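Local atomic coordinates of TIR domain-containing adapter molecule 1 (Homo sapiens, PDB entry 4BSX), a protein that acts as a Toll-like receptor signalling adaptor that induces interferon-beta and probably activates NF-kappa-B, with an N-terminal helical domain resembling IFIT proteins. Residues H47-L52 against R74-Q79. The protein carries 2 engineered substitutions. Numbering follows the deposited sequence.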
loop_
_atom_site.group_PDB
_atom_site.type_symbol
_atom_site.label_atom_id
_atom_site.label_comp_id
_atom_site.label_asym_id
_atom_site.label_seq_id
_atom_site.Cartn_x
_atom_site.Cartn_y
_atom_site.Cartn_z
ATOM N N HIS A 47 -6.307 2.187 -4.104
ATOM C CA HIS A 47 -7.579 2.221 -4.840
ATOM C C HIS A 47 -7.972 0.787 -5.211
ATOM O O HIS A 47 -9.131 0.360 -5.069
ATOM C CB HIS A 47 -7.411 3.114 -6.082
ATOM C CG HIS A 47 -8.549 3.057 -7.045
ATOM N ND1 HIS A 47 -9.786 3.607 -6.776
ATOM C CD2 HIS A 47 -8.628 2.527 -8.290
ATOM C CE1 HIS A 47 -10.595 3.368 -7.792
ATOM N NE2 HIS A 47 -9.915 2.728 -8.727
ATOM N N ALA A 48 -6.982 0.027 -5.655
ATOM C CA ALA A 48 -7.222 -1.354 -6.120
ATOM C C ALA A 48 -7.617 -2.279 -4.965
ATOM O O ALA A 48 -8.497 -3.144 -5.107
ATOM C CB ALA A 48 -5.965 -1.909 -6.854
HETATM N N MSE A 49 -6.935 -2.119 -3.829
HETATM C CA MSE A 49 -7.214 -2.912 -2.607
HETATM C C MSE A 49 -8.612 -2.590 -2.095
HETATM O O MSE A 49 -9.358 -3.485 -1.637
HETATM C CB MSE A 49 -6.169 -2.625 -1.537
HETATM C CG MSE A 49 -4.765 -3.181 -1.885
HETATM SE SE MSE A 49 -3.326 -2.424 -0.746
HETATM C CE MSE A 49 -3.879 -2.863 1.041
ATOM N N VAL A 50 -8.978 -1.311 -2.182
ATOM C CA VAL A 50 -10.353 -0.858 -1.830
ATOM C C VAL A 50 -11.381 -1.576 -2.670
ATOM O O VAL A 50 -12.325 -2.100 -2.155
ATOM C CB VAL A 50 -10.502 0.667 -1.979
ATOM C CG1 VAL A 50 -12.002 1.070 -2.059
ATOM C CG2 VAL A 50 -9.829 1.325 -0.808
ATOM N N LEU A 51 -11.159 -1.628 -3.978
ATOM C CA LEU A 51 -12.039 -2.353 -4.890
ATOM C C LEU A 51 -12.136 -3.855 -4.548
ATOM O O LEU A 51 -13.207 -4.477 -4.610
ATOM C CB LEU A 51 -11.503 -2.189 -6.310
ATOM C CG LEU A 51 -11.611 -0.784 -6.849
ATOM C CD1 LEU A 51 -10.827 -0.629 -8.157
ATOM C CD2 LEU A 51 -13.071 -0.460 -7.055
ATOM N N LEU A 52 -10.997 -4.448 -4.214
ATOM C CA LEU A 52 -10.958 -5.852 -3.821
ATOM C C LEU A 52 -11.768 -6.099 -2.560
ATOM O O LEU A 52 -12.488 -7.093 -2.479
ATOM C CB LEU A 52 -9.509 -6.301 -3.582
ATOM C CG LEU A 52 -8.613 -6.445 -4.810
ATOM C CD1 LEU A 52 -7.215 -6.810 -4.390
ATOM C CD2 LEU A 52 -9.216 -7.478 -5.748
ATOM N N ARG A 74 2.088 -6.346 -8.418
ATOM C CA ARG A 74 2.067 -7.661 -9.033
ATOM C C ARG A 74 1.748 -8.743 -8.004
ATOM O O ARG A 74 0.922 -9.629 -8.257
ATOM C CB ARG A 74 3.412 -7.939 -9.701
ATOM C CG ARG A 74 3.594 -7.222 -11.005
ATOM C CD ARG A 74 4.685 -7.877 -11.843
ATOM N NE ARG A 74 5.993 -7.923 -11.192
ATOM C CZ ARG A 74 6.921 -6.955 -11.231
ATOM N NH1 ARG A 74 6.694 -5.806 -11.845
ATOM N NH2 ARG A 74 8.087 -7.125 -10.611
ATOM N N LEU A 75 2.422 -8.666 -6.851
ATOM C CA LEU A 75 2.151 -9.543 -5.724
ATOM C C LEU A 75 0.677 -9.461 -5.274
ATOM O O LEU A 75 0.055 -10.471 -4.958
ATOM C CB LEU A 75 3.059 -9.180 -4.556
ATOM C CG LEU A 75 3.013 -10.177 -3.370
ATOM C CD1 LEU A 75 3.973 -11.373 -3.626
ATOM C CD2 LEU A 75 3.348 -9.524 -2.024
ATOM N N VAL A 76 0.140 -8.245 -5.209
ATOM C CA VAL A 76 -1.284 -8.033 -4.891
ATOM C C VAL A 76 -2.217 -8.629 -5.956
ATOM O O VAL A 76 -3.201 -9.278 -5.636
ATOM C CB VAL A 76 -1.601 -6.546 -4.633
ATOM C CG1 VAL A 76 -3.112 -6.330 -4.576
ATOM C CG2 VAL A 76 -0.947 -6.097 -3.328
ATOM N N ALA A 77 -1.888 -8.475 -7.221
ATOM C CA ALA A 77 -2.721 -9.051 -8.260
ATOM C C ALA A 77 -2.817 -10.567 -8.094
ATOM O O ALA A 77 -3.889 -11.164 -8.244
ATOM C CB ALA A 77 -2.131 -8.717 -9.640
ATOM N N ARG A 78 -1.674 -11.191 -7.813
ATOM C CA ARG A 78 -1.594 -12.630 -7.766
ATOM C C ARG A 78 -2.180 -13.185 -6.505
ATOM O O ARG A 78 -2.965 -14.101 -6.555
ATOM C CB ARG A 78 -0.141 -13.090 -7.889
ATOM C CG ARG A 78 0.415 -12.915 -9.262
ATOM C CD ARG A 78 1.937 -12.821 -9.223
ATOM N NE ARG A 78 2.441 -12.373 -10.511
ATOM C CZ ARG A 78 3.692 -12.008 -10.745
ATOM N NH1 ARG A 78 4.596 -12.048 -9.770
ATOM N NH2 ARG A 78 4.042 -11.632 -11.965
ATOM N N GLN A 79 -1.795 -12.644 -5.368
ATOM C CA GLN A 79 -2.155 -13.293 -4.127
ATOM C C GLN A 79 -3.432 -12.781 -3.490
ATOM O O GLN A 79 -3.939 -13.441 -2.602
ATOM C CB GLN A 79 -0.974 -13.199 -3.152
ATOM C CG GLN A 79 0.242 -13.930 -3.705
ATOM C CD GLN A 79 1.414 -13.955 -2.784
ATOM O OE1 GLN A 79 1.416 -13.320 -1.748
ATOM N NE2 GLN A 79 2.433 -14.698 -3.169
#
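Between segments 47-52 and 74-79, on helices 43-53 and 71-79, the CA atoms come nearest at Met-49 and Val-76, 8.2 Å apart. The two segments run in broadly the same direction, and no hydrogen bond links them. Of residues 74-79, only Val-76 touches segment 47-52. Its CG1 methyl lies anti to the backbone N (chi1 169°) and meets two side chains about one helical turn apart, Met-49 and Leu-52. The nearer is Leu-52, whose extended chain (chi2 177°) brings CD1 to 4.1 Å from Val-76 CG1; the two branched side chains cross at a slant. Met-49, deposited as selenomethionine, touches the same methyl more loosely, its CG lying 4.5 Å from Val-76 CG1. In this all-helical domain, which resembles the tetratricopeptide-like IFIT proteins, the contact joins one helix to the next but one in sequence. Helix 57-65, between them in the chain, packs through Leu-64 against Ala-48 and through Ala-60 against Leu-52. Helix 11-19 adds Leu-11, Ala-14 and Phe-15 around Met-49. While Val-76 is buried, Arg-74 and Arg-78 take no part in the contact and both form salt bridges to Glu-90, and the guanidinium of Arg-78 lies with one face over Arg-74 CB.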